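Local coordinates for protein transport protein SEC7 (Saccharomyces cerevisiae, PDB 4OIY), which activates the small GTPase ARF1 at the trans-Golgi network through the guanine nucleotide exchange activity of its Sec7 domain, the part described here, at residues A17-K22 and A57-Y62; I42-W47 and I71-A76; F81-M86 and V120-G125; D90-F95 and R110-F115; M156-F161 and F178-F183. All blocks are in the same frame, centred on the assembly; numbering follows the deposited sequence.

Overall arrangement
All five contacts lie within the all-helical Sec7 domain. From the N terminus, contact 1 closes first, bringing helix 56-64 back to helix 11-21. Contact 2 crosses it: it starts inside that loop, on helix 41-50, and closes beyond it, on helix 68-79, and the two touch where Y62 meets I44 and I73. Contact 3 then ties the loop after helix 68-79 to the end of helix 105-122, and contact 4 is nested inside it, joining helix 88-96 to helix 105-122; F83, A91 and F115 link the two. Contact 4 also meets contact 2 through M74 and F111. Last in sequence, contact 5 pairs helices 158-164 and 176-188, and its nearest atoms are about 7 Å from contact 4.

Contact 1: residues A17-K22 and A57-Y62; sequences AIFNNK and AAVGDY
F19 reaches across from helix 11-21 with CG anti to its backbone N (chi1 178°), and its ring meets helix 56-64. Its CE1 meets V59 CG2 at 3.7 Å and comes within 4.3 Å of A58 CB. At the ring edge CE2 approaches Y62 CD2 at 4.1 Å. With planes 85° apart and centroids separated by 5.7 Å, this is a T-shaped pair, the edge of F19 turned to the face of Y62. The two helices belong to the N-terminal helical array of the Sec7 domain, and their local axes, inclined at 58°, come no closer than 9.7 Å; the F19 ring spans the interval between them. L48, L54 and A26 also pack on F19, embedding it in a shared apolar core. Next along the helix, N20 lays its backbone O 4.1 Å from A58 CB. The side-chain OD1 of N20 accepts from D55 N, just ahead of helix 56-64, while D55 OD1 in turn receives A58 N.

Contact 2: residues I42-W47 and I71-A76; sequences ISIAKW and IAIMHA
I44 and I73 carry matching torsions: in each, CG1 is anti to the carbonyl carbon (chi1 -63° in I44), and CD1 is anti to CA (chi2 171° in I44). The two branched chains meet obliquely through both limbs, I44 CD1 against I73 CD1 at 3.7 Å and I44 CG2 against I73 CG2 at 3.9 Å. Beside them the residues are small. A45 CB lies 3.7 Å from A76 CB, and the same methyl is 3.9 Å from I73 O, so it rests on the backbone of helix 68-79 as well as on a side chain. A76 CB reciprocates by coming 4.0 Å from I42 N, and I42 CG1 borders it at 4.2 Å. This pairing of alanines is consistent with the close approach of the backbones: I42 CA and A76 CA are 5.4 Å apart, and the local axes of helices 41-50 and 68-79 pass at 8.1 Å with a signed crossing angle of -58°. Y62 of helix 56-64 touches both I44 and I73, joining this helix pair of the Sec7 domain to the helix that runs between them in sequence. Across the two segments no hydrogen bond forms, and the touching side chains are wholly aliphatic. Cohesion here probably comes from dispersion and the exclusion of water, and the alanine methyls are consistent with the small helix separation.

Contact 3: residues F81-M86 and V120-G125; sequences FDFTGM and VDQNPG
The F83 ring stands 78° from the Q122 amide plane, and F81 CB lies over one face of that ring, offset toward its rim. Q122 OE1 comes obliquely to the ring and accepts F83 N at 2.8 Å, the donor lying above its carbonyl plane. N123 uses its amide from both ends. Its ND2 donates to F83 O at 3.0 Å, the acceptor lying in the amide plane, while OD1 takes G85 N at 2.8 Å on an in-plane lone pair. F83 O is gripped twice, because M86 N, closing the type II turn F83-M86, reaches it from the opposite face. D82 OD1 forms an overlapping Asx turn, accepting T84 N at 3.1 Å and also bonding T84 OG1. Q122, ending helix 105-122, and N123 after it follow the magnesium-binding D121 in sequence. N123 ND2 also donates to F119 O. Three cross-segment bonds, one from Q122 and two from N123, engage F83 N, F83 O and G85 N of the loop before helix 88-96, which should steady the turn.

Contact 4: residues D90-F95 and R110-F115; sequences DALRSF and RFMLKF
F95 and F115 have the closest CA atoms between residues 90-95 and 110-115, 8.0 Å apart; the local axes run at 134° and stay 12.0 Å from each other. Large side chains occupy the interval, the F115 ring prominent among them. L92 CD1 sits over one face, 4.1 Å from the centroid and displaced toward the rim, a CH-pi contact. At the ring edge CE1 of F115 meets A91 C at 3.7 Å. The F95 ring lies nearly parallel to F115, but the two are slid apart and barely overlap, their centroids separated by 5.4 Å. M112, bent at both later torsions, brings CE to L92 CD1 at 3.6 Å. F95 CZ points at the edge of the F111 ring, 4.2 Å from CD1. In Sec7 domains the loop joining helices 88-96 and 105-122 carries the catalytic glutamate finger. F99 from that loop stacks on F111, helix 130-148 packs L140 on L92 and S137 on F115, and V78 of helix 68-79 touches F95.

Contact 5: residues M156-F161 and F178-F183; sequences MSLQEF and FLEGLF
S157, whose carbonyl carbon touches the F183 ring, opens helix 158-164 as its N-cap: OG accepts E160 N at 3.2 Å. E160 OE1 returns a bond from S157 N, the donor standing above the carboxylate plane, which completes a capping box. The first turn that follows packs on F183. L158 CB lies over the centre of that ring, 4.0 Å from the centroid and 9° off the normal, a nearly vertical CH-pi contact, and L158 CD1 reaches F183 CG at 3.7 Å. M156 O lies in the ring plane, 3.8 Å from CE2 at the edge of F183, where the partly positive ring hydrogens may favour a carbonyl oxygen. F161 CB meets the same edge at CD2, 4.0 Å away. The F161 ring, its CG anti to the backbone N (chi1 180°), slides past F183 in the opposite direction and points its own edge at the backbone, CE2 lying 3.5 Å from L179 O. L158 CD2 meanwhile packs on the aliphatic part of E180, at 3.7 Å from CG; the carboxylate of E180 makes a salt bridge to R176. These are the last two helices of this Sec7-domain chain. Both, with M156 of the preceding loop, lean on helix 130-148: M142 meets M156, S139 meets F161 and L143 meets F183, while L182 turns to I88 and V89 of helix 88-96.

Contact 1: residues A17-K22 and A57-Y62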
# COMPACT_ATOMS: atom_id res chain seq x y z
N ALA A 17 1.79 -9.92 19.31
CA ALA A 17 0.44 -9.90 19.88
C ALA A 17 0.10 -8.53 20.45
O ALA A 17 -1.01 -8.03 20.26
CB ALA A 17 0.29 -10.98 20.94
N ILE A 18 1.06 -7.91 21.14
CA ILE A 18 0.86 -6.56 21.68
C ILE A 18 0.62 -5.59 20.52
O ILE A 18 -0.29 -4.77 20.58
CB ILE A 18 2.06 -6.10 22.54
CG1 ILE A 18 2.18 -6.98 23.79
CG2 ILE A 18 1.90 -4.64 22.96
CD1 ILE A 18 3.50 -6.82 24.51
N PHE A 19 1.42 -5.72 19.46
CA PHE A 19 1.26 -4.83 18.30
C PHE A 19 -0.12 -4.97 17.69
O PHE A 19 -0.77 -3.98 17.36
CB PHE A 19 2.31 -5.11 17.23
CG PHE A 19 2.15 -4.25 16.00
CD1 PHE A 19 1.34 -4.65 14.95
CD2 PHE A 19 2.78 -3.02 15.93
CE1 PHE A 19 1.18 -3.83 13.84
CE2 PHE A 19 2.63 -2.21 14.82
CZ PHE A 19 1.82 -2.61 13.78
N ASN A 20 -0.57 -6.20 17.49
CA ASN A 20 -1.84 -6.44 16.83
C ASN A 20 -3.01 -5.93 17.66
O ASN A 20 -4.06 -5.59 17.11
CB ASN A 20 -2.01 -7.92 16.48
CG ASN A 20 -1.12 -8.36 15.33
OD1 ASN A 20 -0.71 -7.56 14.50
ND2 ASN A 20 -0.83 -9.66 15.28
N ASN A 21 -2.83 -5.88 18.97
CA ASN A 21 -3.84 -5.34 19.88
C ASN A 21 -3.82 -3.81 19.88
O ASN A 21 -4.87 -3.16 19.86
CB ASN A 21 -3.62 -5.88 21.29
CG ASN A 21 -4.62 -5.33 22.28
OD1 ASN A 21 -5.81 -5.69 22.25
ND2 ASN A 21 -4.16 -4.46 23.17
N LYS A 22 -2.62 -3.23 19.96
CA LYS A 22 -2.49 -1.77 19.97
C LYS A 22 -1.10 -1.40 19.49
O LYS A 22 -0.16 -1.39 20.27
CB LYS A 22 -2.74 -1.19 21.36
CG LYS A 22 -2.73 0.34 21.35
CD LYS A 22 -3.59 0.97 22.43
CE LYS A 22 -5.07 0.75 22.21
NZ LYS A 22 -5.58 0.88 20.83
N ALA A 57 -4.51 -5.38 8.80
CA ALA A 57 -5.43 -4.31 9.14
C ALA A 57 -4.89 -3.45 10.27
O ALA A 57 -5.02 -2.23 10.23
CB ALA A 57 -6.80 -4.86 9.50
N ALA A 58 -4.25 -4.08 11.26
CA ALA A 58 -3.62 -3.32 12.32
C ALA A 58 -2.49 -2.45 11.76
O ALA A 58 -2.35 -1.28 12.13
CB ALA A 58 -3.09 -4.25 13.41
N VAL A 59 -1.70 -3.00 10.84
CA VAL A 59 -0.61 -2.24 10.22
C VAL A 59 -1.18 -1.06 9.42
O VAL A 59 -0.69 0.06 9.54
CB VAL A 59 0.27 -3.15 9.31
CG1 VAL A 59 1.26 -2.32 8.50
CG2 VAL A 59 1.00 -4.19 10.14
N GLY A 60 -2.20 -1.32 8.61
CA GLY A 60 -2.76 -0.26 7.78
C GLY A 60 -3.35 0.86 8.62
O GLY A 60 -3.19 2.04 8.32
N ASP A 61 -4.05 0.49 9.69
CA ASP A 61 -4.65 1.49 10.56
C ASP A 61 -3.57 2.31 11.27
O ASP A 61 -3.72 3.52 11.43
CB ASP A 61 -5.60 0.81 11.56
CG ASP A 61 -6.95 0.45 10.94
OD1 ASP A 61 -7.13 0.54 9.71
OD2 ASP A 61 -7.86 0.09 11.70
N TYR A 62 -2.47 1.67 11.65
CA TYR A 62 -1.35 2.34 12.30
C TYR A 62 -0.68 3.33 11.35
O TYR A 62 -0.44 4.47 11.70
CB TYR A 62 -0.36 1.28 12.79
CG TYR A 62 0.89 1.80 13.47
CD1 TYR A 62 0.82 2.61 14.59
CD2 TYR A 62 2.15 1.43 13.01
CE1 TYR A 62 1.97 3.05 15.23
CE2 TYR A 62 3.30 1.87 13.64
CZ TYR A 62 3.20 2.69 14.74
OH TYR A 62 4.35 3.11 15.37

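Contact 2: residues I42-W47 and I71-A76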
# COMPACT_ATOMS: atom_id res chain seq x y z
N ILE A 42 12.10 5.28 10.11
CA ILE A 42 12.74 4.24 9.31
C ILE A 42 12.87 2.92 10.08
O ILE A 42 12.61 1.85 9.52
CB ILE A 42 14.10 4.71 8.74
CG1 ILE A 42 13.87 5.83 7.72
CG2 ILE A 42 14.84 3.55 8.09
CD1 ILE A 42 15.09 6.67 7.40
N SER A 43 13.25 2.98 11.36
CA SER A 43 13.36 1.77 12.16
C SER A 43 12.02 1.05 12.26
O SER A 43 11.95 -0.16 12.07
CB SER A 43 13.89 2.07 13.56
OG SER A 43 15.22 2.54 13.47
N ILE A 44 10.97 1.81 12.54
CA ILE A 44 9.64 1.23 12.67
C ILE A 44 9.14 0.68 11.33
O ILE A 44 8.63 -0.44 11.28
CB ILE A 44 8.62 2.23 13.25
CG1 ILE A 44 9.01 2.65 14.68
CG2 ILE A 44 7.23 1.61 13.27
CD1 ILE A 44 8.19 3.80 15.22
N ALA A 45 9.28 1.46 10.26
CA ALA A 45 8.87 1.00 8.92
C ALA A 45 9.56 -0.31 8.53
O ALA A 45 8.91 -1.23 8.02
CB ALA A 45 9.17 2.08 7.89
N LYS A 46 10.86 -0.41 8.77
CA LYS A 46 11.59 -1.62 8.43
C LYS A 46 11.07 -2.83 9.22
O LYS A 46 10.89 -3.91 8.66
CB LYS A 46 13.09 -1.43 8.67
CG LYS A 46 13.76 -0.57 7.60
CD LYS A 46 15.25 -0.42 7.88
CE LYS A 46 15.95 0.42 6.83
NZ LYS A 46 16.18 -0.34 5.58
N TRP A 47 10.80 -2.62 10.51
CA TRP A 47 10.25 -3.69 11.35
C TRP A 47 8.88 -4.17 10.85
O TRP A 47 8.61 -5.37 10.79
CB TRP A 47 10.19 -3.26 12.82
CG TRP A 47 9.78 -4.39 13.75
CD1 TRP A 47 10.59 -5.35 14.29
CD2 TRP A 47 8.46 -4.66 14.23
NE1 TRP A 47 9.85 -6.20 15.08
CE2 TRP A 47 8.54 -5.81 15.05
CE3 TRP A 47 7.21 -4.05 14.05
CZ2 TRP A 47 7.42 -6.35 15.69
CZ3 TRP A 47 6.11 -4.59 14.69
CH2 TRP A 47 6.22 -5.72 15.49
N ILE A 71 2.23 9.57 10.04
CA ILE A 71 2.41 9.95 8.64
C ILE A 71 3.88 9.76 8.24
O ILE A 71 4.18 9.24 7.17
CB ILE A 71 1.91 11.39 8.36
CG1 ILE A 71 0.38 11.45 8.49
CG2 ILE A 71 2.33 11.85 6.96
CD1 ILE A 71 -0.20 12.84 8.47
N ALA A 72 4.79 10.17 9.11
CA ALA A 72 6.23 10.02 8.86
C ALA A 72 6.63 8.55 8.73
O ALA A 72 7.42 8.19 7.85
CB ALA A 72 7.03 10.71 9.96
N ILE A 73 6.07 7.70 9.59
CA ILE A 73 6.32 6.25 9.53
C ILE A 73 5.79 5.70 8.21
O ILE A 73 6.44 4.88 7.57
CB ILE A 73 5.68 5.50 10.72
CG1 ILE A 73 6.36 5.90 12.04
CG2 ILE A 73 5.78 3.98 10.54
CD1 ILE A 73 5.54 5.59 13.27
N MET A 74 4.59 6.13 7.81
CA MET A 74 4.01 5.68 6.55
C MET A 74 4.88 6.10 5.37
O MET A 74 5.08 5.33 4.44
CB MET A 74 2.59 6.20 6.39
CG MET A 74 1.86 5.65 5.17
SD MET A 74 2.09 6.67 3.70
CE MET A 74 0.87 7.93 4.08
N HIS A 75 5.40 7.33 5.40
CA HIS A 75 6.28 7.76 4.32
C HIS A 75 7.54 6.90 4.24
O HIS A 75 7.96 6.48 3.15
CB HIS A 75 6.61 9.24 4.46
CG HIS A 75 5.44 10.13 4.16
ND1 HIS A 75 5.44 11.48 4.46
CD2 HIS A 75 4.24 9.87 3.60
CE1 HIS A 75 4.29 12.01 4.08
NE2 HIS A 75 3.54 11.05 3.55
N ALA A 76 8.11 6.59 5.41
CA ALA A 76 9.27 5.69 5.47
C ALA A 76 8.92 4.29 4.96
O ALA A 76 9.72 3.65 4.31
CB ALA A 76 9.80 5.60 6.89

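Contact 3: residues F81-M86 and V120-G125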
# COMPACT_ATOMS: atom_id res chain seq x y z
N PHE A 81 10.07 0.44 -0.37
CA PHE A 81 9.73 -0.31 -1.57
C PHE A 81 10.63 0.07 -2.73
O PHE A 81 10.98 1.25 -2.90
CB PHE A 81 8.27 -0.08 -1.97
CG PHE A 81 7.28 -0.79 -1.11
CD1 PHE A 81 6.99 -0.30 0.15
CD2 PHE A 81 6.66 -1.95 -1.54
CE1 PHE A 81 6.08 -0.95 0.97
CE2 PHE A 81 5.77 -2.62 -0.72
CZ PHE A 81 5.47 -2.10 0.53
N ASP A 82 11.01 -0.93 -3.51
CA ASP A 82 11.72 -0.70 -4.76
C ASP A 82 10.78 -0.99 -5.91
O ASP A 82 10.53 -2.14 -6.24
CB ASP A 82 12.97 -1.58 -4.84
CG ASP A 82 13.87 -1.21 -6.01
OD1 ASP A 82 13.54 -0.27 -6.76
OD2 ASP A 82 14.93 -1.86 -6.16
N PHE A 83 10.25 0.08 -6.51
CA PHE A 83 9.37 -0.03 -7.68
C PHE A 83 10.12 0.13 -9.00
O PHE A 83 9.49 0.18 -10.05
CB PHE A 83 8.27 1.03 -7.62
CG PHE A 83 7.41 0.98 -6.37
CD1 PHE A 83 6.85 -0.21 -5.92
CD2 PHE A 83 7.13 2.14 -5.67
CE1 PHE A 83 6.05 -0.24 -4.79
CE2 PHE A 83 6.33 2.11 -4.54
CZ PHE A 83 5.79 0.92 -4.11
N THR A 84 11.44 0.22 -8.95
CA THR A 84 12.21 0.49 -10.17
C THR A 84 11.97 -0.58 -11.23
O THR A 84 12.14 -1.77 -10.98
CB THR A 84 13.72 0.60 -9.87
OG1 THR A 84 13.94 1.57 -8.83
CG2 THR A 84 14.49 1.03 -11.12
N GLY A 85 11.55 -0.15 -12.42
CA GLY A 85 11.33 -1.06 -13.55
C GLY A 85 10.02 -1.83 -13.57
O GLY A 85 9.75 -2.58 -14.51
N MET A 86 9.20 -1.67 -12.53
CA MET A 86 7.90 -2.35 -12.45
C MET A 86 6.84 -1.57 -13.21
O MET A 86 6.90 -0.35 -13.25
CB MET A 86 7.42 -2.43 -11.01
CG MET A 86 8.23 -3.34 -10.12
SD MET A 86 7.41 -3.46 -8.53
CE MET A 86 8.58 -4.49 -7.66
N VAL A 120 6.92 7.42 -9.38
CA VAL A 120 7.48 8.28 -10.43
C VAL A 120 8.95 8.59 -10.17
O VAL A 120 9.72 8.72 -11.12
CB VAL A 120 6.66 9.56 -10.68
CG1 VAL A 120 5.25 9.22 -11.13
CG2 VAL A 120 6.67 10.50 -9.48
N ASP A 121 9.35 8.68 -8.91
CA ASP A 121 10.75 8.95 -8.56
C ASP A 121 11.66 7.84 -9.07
O ASP A 121 12.77 8.10 -9.55
CB ASP A 121 10.92 9.10 -7.05
CG ASP A 121 12.32 9.54 -6.65
OD1 ASP A 121 12.85 10.49 -7.26
OD2 ASP A 121 12.88 8.95 -5.71
N GLN A 122 11.17 6.62 -8.98
CA GLN A 122 11.96 5.45 -9.34
C GLN A 122 11.78 5.03 -10.78
O GLN A 122 12.53 4.18 -11.28
CB GLN A 122 11.59 4.30 -8.43
CG GLN A 122 11.92 4.59 -6.98
CD GLN A 122 11.77 3.36 -6.14
OE1 GLN A 122 10.68 2.80 -6.04
NE2 GLN A 122 12.87 2.89 -5.55
N ASN A 123 10.79 5.60 -11.45
CA ASN A 123 10.54 5.31 -12.86
C ASN A 123 10.39 6.60 -13.64
O ASN A 123 9.31 6.90 -14.15
CB ASN A 123 9.31 4.44 -13.00
CG ASN A 123 9.50 3.08 -12.37
OD1 ASN A 123 10.18 2.21 -12.92
ND2 ASN A 123 8.92 2.89 -11.19
N PRO A 124 11.48 7.37 -13.74
CA PRO A 124 11.42 8.63 -14.48
C PRO A 124 11.05 8.38 -15.94
O PRO A 124 11.43 7.36 -16.52
CB PRO A 124 12.85 9.19 -14.36
CG PRO A 124 13.71 8.01 -14.07
CD PRO A 124 12.85 7.06 -13.28
N GLY A 125 10.27 9.29 -16.51
CA GLY A 125 9.89 9.16 -17.91
C GLY A 125 8.71 8.25 -18.22
O GLY A 125 8.30 8.17 -19.37

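Contact 4: residues D90-F95 and R110-F115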
# COMPACT_ATOMS: atom_id res chain seq x y z
N ASP A 90 2.22 -3.76 -11.16
CA ASP A 90 3.06 -4.60 -10.33
C ASP A 90 3.50 -3.88 -9.06
O ASP A 90 3.54 -4.47 -7.98
CB ASP A 90 4.25 -5.14 -11.13
CG ASP A 90 3.85 -6.35 -11.99
OD1 ASP A 90 2.83 -7.00 -11.69
OD2 ASP A 90 4.57 -6.65 -12.95
N ALA A 91 3.76 -2.58 -9.19
CA ALA A 91 4.09 -1.76 -8.02
C ALA A 91 2.91 -1.67 -7.06
O ALA A 91 3.08 -1.89 -5.87
CB ALA A 91 4.53 -0.37 -8.45
N LEU A 92 1.73 -1.40 -7.59
CA LEU A 92 0.51 -1.35 -6.77
C LEU A 92 0.22 -2.69 -6.08
O LEU A 92 -0.21 -2.71 -4.92
CB LEU A 92 -0.68 -0.96 -7.65
CG LEU A 92 -1.94 -0.43 -6.97
CD1 LEU A 92 -1.63 0.85 -6.22
CD2 LEU A 92 -3.00 -0.21 -8.03
N ARG A 93 0.44 -3.80 -6.79
CA ARG A 93 0.19 -5.12 -6.21
C ARG A 93 1.12 -5.36 -5.03
O ARG A 93 0.68 -5.78 -3.95
CB ARG A 93 0.34 -6.25 -7.25
CG ARG A 93 -0.14 -7.59 -6.70
CD ARG A 93 -0.20 -8.76 -7.67
NE ARG A 93 -1.00 -8.55 -8.88
CZ ARG A 93 -0.51 -8.14 -10.05
NH1 ARG A 93 0.78 -7.86 -10.18
NH2 ARG A 93 -1.32 -8.00 -11.09
N SER A 94 2.40 -5.07 -5.22
CA SER A 94 3.39 -5.21 -4.16
C SER A 94 3.02 -4.36 -2.94
O SER A 94 3.04 -4.83 -1.81
CB SER A 94 4.78 -4.82 -4.67
OG SER A 94 5.72 -4.78 -3.61
N PHE A 95 2.63 -3.12 -3.21
CA PHE A 95 2.30 -2.18 -2.15
C PHE A 95 1.01 -2.57 -1.40
O PHE A 95 1.02 -2.70 -0.17
CB PHE A 95 2.15 -0.79 -2.78
CG PHE A 95 1.91 0.32 -1.79
CD1 PHE A 95 2.80 0.54 -0.75
CD2 PHE A 95 0.83 1.17 -1.93
CE1 PHE A 95 2.58 1.57 0.16
CE2 PHE A 95 0.61 2.20 -1.04
CZ PHE A 95 1.49 2.40 0.01
N ARG A 110 -3.53 9.93 1.36
CA ARG A 110 -2.14 10.04 1.85
C ARG A 110 -1.28 8.87 1.35
O ARG A 110 -0.17 9.09 0.84
CB ARG A 110 -2.10 10.12 3.38
CG ARG A 110 -2.69 11.39 3.97
CD ARG A 110 -2.15 11.65 5.37
NE ARG A 110 -2.69 10.76 6.40
CZ ARG A 110 -3.85 10.96 7.02
NH1 ARG A 110 -4.25 10.10 7.95
NH2 ARG A 110 -4.63 11.99 6.71
N PHE A 111 -1.78 7.65 1.50
CA PHE A 111 -1.07 6.46 1.00
C PHE A 111 -0.83 6.55 -0.51
O PHE A 111 0.29 6.30 -0.98
CB PHE A 111 -1.86 5.18 1.27
CG PHE A 111 -1.84 4.73 2.69
CD1 PHE A 111 -0.81 3.93 3.17
CD2 PHE A 111 -2.87 5.07 3.55
CE1 PHE A 111 -0.81 3.49 4.47
CE2 PHE A 111 -2.88 4.62 4.86
CZ PHE A 111 -1.84 3.84 5.32
N MET A 112 -1.88 6.88 -1.26
CA MET A 112 -1.80 6.79 -2.71
C MET A 112 -0.97 7.91 -3.30
O MET A 112 -0.31 7.70 -4.32
CB MET A 112 -3.21 6.70 -3.31
CG MET A 112 -4.02 5.52 -2.75
SD MET A 112 -3.12 3.95 -2.63
CE MET A 112 -2.76 3.77 -4.36
N LEU A 113 -0.97 9.08 -2.66
CA LEU A 113 -0.10 10.16 -3.12
C LEU A 113 1.37 9.82 -2.90
O LEU A 113 2.20 10.05 -3.78
CB LEU A 113 -0.44 11.51 -2.48
CG LEU A 113 0.45 12.68 -2.94
CD1 LEU A 113 0.38 12.89 -4.45
CD2 LEU A 113 0.05 13.94 -2.18
N LYS A 114 1.70 9.25 -1.74
CA LYS A 114 3.07 8.86 -1.46
C LYS A 114 3.51 7.71 -2.38
O LYS A 114 4.63 7.72 -2.88
CB LYS A 114 3.25 8.45 -0.00
CG LYS A 114 4.66 8.06 0.37
CD LYS A 114 5.68 9.19 0.24
CE LYS A 114 7.06 8.68 0.62
NZ LYS A 114 8.16 9.65 0.36
N PHE A 115 2.63 6.74 -2.59
CA PHE A 115 2.89 5.68 -3.57
C PHE A 115 3.21 6.28 -4.94
O PHE A 115 4.21 5.91 -5.56
CB PHE A 115 1.70 4.74 -3.69
CG PHE A 115 1.77 3.83 -4.87
CD1 PHE A 115 2.55 2.68 -4.82
CD2 PHE A 115 1.12 4.14 -6.06
CE1 PHE A 115 2.66 1.86 -5.92
CE2 PHE A 115 1.23 3.32 -7.17
CZ PHE A 115 2.01 2.18 -7.09

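Contact 5: residues M156-F161 and F178-F183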
# COMPACT_ATOMS: atom_id res chain seq x y z
N MET A 156 -16.22 -4.45 -15.17
CA MET A 156 -15.87 -3.26 -15.93
C MET A 156 -15.23 -3.68 -17.25
O MET A 156 -14.32 -4.50 -17.27
CB MET A 156 -14.89 -2.40 -15.14
CG MET A 156 -14.63 -1.04 -15.77
SD MET A 156 -13.39 -0.07 -14.88
CE MET A 156 -14.20 0.16 -13.30
N SER A 157 -15.70 -3.10 -18.35
CA SER A 157 -15.15 -3.40 -19.66
C SER A 157 -13.89 -2.59 -19.87
O SER A 157 -13.69 -1.55 -19.23
CB SER A 157 -16.15 -3.07 -20.78
OG SER A 157 -16.44 -1.69 -20.81
N LEU A 158 -13.05 -3.04 -20.79
CA LEU A 158 -11.88 -2.26 -21.18
C LEU A 158 -12.30 -0.87 -21.66
O LEU A 158 -11.68 0.12 -21.28
CB LEU A 158 -11.08 -2.98 -22.26
CG LEU A 158 -9.94 -2.20 -22.91
CD1 LEU A 158 -8.88 -1.82 -21.89
CD2 LEU A 158 -9.32 -3.00 -24.04
N GLN A 159 -13.35 -0.78 -22.47
CA GLN A 159 -13.82 0.53 -22.93
C GLN A 159 -14.09 1.48 -21.76
O GLN A 159 -13.67 2.64 -21.79
CB GLN A 159 -15.07 0.39 -23.82
CG GLN A 159 -15.63 1.73 -24.29
CD GLN A 159 -14.65 2.55 -25.11
OE1 GLN A 159 -13.76 2.01 -25.75
NE2 GLN A 159 -14.81 3.87 -25.09
N GLU A 160 -14.77 0.99 -20.73
CA GLU A 160 -15.08 1.80 -19.56
C GLU A 160 -13.81 2.24 -18.82
O GLU A 160 -13.72 3.37 -18.35
CB GLU A 160 -16.03 1.07 -18.63
CG GLU A 160 -17.46 1.08 -19.15
CD GLU A 160 -18.36 0.07 -18.48
OE1 GLU A 160 -17.86 -0.83 -17.77
OE2 GLU A 160 -19.59 0.16 -18.69
N PHE A 161 -12.84 1.34 -18.73
CA PHE A 161 -11.56 1.65 -18.09
C PHE A 161 -10.83 2.77 -18.85
O PHE A 161 -10.29 3.69 -18.23
CB PHE A 161 -10.72 0.38 -17.99
CG PHE A 161 -9.38 0.60 -17.36
CD1 PHE A 161 -9.27 0.96 -16.03
CD2 PHE A 161 -8.22 0.43 -18.10
CE1 PHE A 161 -8.03 1.16 -15.44
CE2 PHE A 161 -6.98 0.63 -17.53
CZ PHE A 161 -6.89 1.00 -16.20
N PHE A 178 -1.24 1.31 -23.93
CA PHE A 178 -0.66 1.34 -22.58
C PHE A 178 -1.71 0.95 -21.55
O PHE A 178 -1.46 0.12 -20.69
CB PHE A 178 -0.09 2.73 -22.27
CG PHE A 178 0.40 2.88 -20.87
CD1 PHE A 178 1.60 2.32 -20.48
CD2 PHE A 178 -0.35 3.57 -19.94
CE1 PHE A 178 2.06 2.45 -19.18
CE2 PHE A 178 0.10 3.71 -18.63
CZ PHE A 178 1.30 3.15 -18.26
N LEU A 179 -2.88 1.57 -21.64
CA LEU A 179 -3.96 1.27 -20.71
C LEU A 179 -4.48 -0.16 -20.88
O LEU A 179 -4.78 -0.83 -19.90
CB LEU A 179 -5.11 2.27 -20.85
CG LEU A 179 -4.82 3.69 -20.33
CD1 LEU A 179 -6.01 4.61 -20.59
CD2 LEU A 179 -4.49 3.68 -18.83
N GLU A 180 -4.57 -0.64 -22.12
CA GLU A 180 -5.01 -2.02 -22.36
C GLU A 180 -4.06 -3.01 -21.68
O GLU A 180 -4.51 -4.00 -21.11
CB GLU A 180 -5.10 -2.32 -23.85
CG GLU A 180 -5.65 -3.72 -24.14
CD GLU A 180 -5.99 -3.94 -25.60
OE1 GLU A 180 -6.27 -5.10 -25.96
OE2 GLU A 180 -6.00 -2.96 -26.39
N GLY A 181 -2.76 -2.73 -21.74
CA GLY A 181 -1.77 -3.55 -21.07
C GLY A 181 -2.03 -3.64 -19.57
O GLY A 181 -2.04 -4.72 -19.01
N LEU A 182 -2.26 -2.50 -18.94
CA LEU A 182 -2.53 -2.50 -17.50
C LEU A 182 -3.83 -3.22 -17.17
O LEU A 182 -3.89 -3.96 -16.19
CB LEU A 182 -2.58 -1.07 -16.96
CG LEU A 182 -1.32 -0.21 -17.13
CD1 LEU A 182 -1.53 1.15 -16.49
CD2 LEU A 182 -0.11 -0.91 -16.54
N PHE A 183 -4.87 -3.00 -17.98
CA PHE A 183 -6.14 -3.70 -17.82
C PHE A 183 -5.92 -5.21 -17.78
O PHE A 183 -6.40 -5.90 -16.87
CB PHE A 183 -7.07 -3.34 -18.98
CG PHE A 183 -8.40 -4.02 -18.92
CD1 PHE A 183 -8.56 -5.30 -19.43
CD2 PHE A 183 -9.50 -3.38 -18.38
CE1 PHE A 183 -9.79 -5.93 -19.38
CE2 PHE A 183 -10.74 -4.00 -18.34
CZ PHE A 183 -10.88 -5.28 -18.84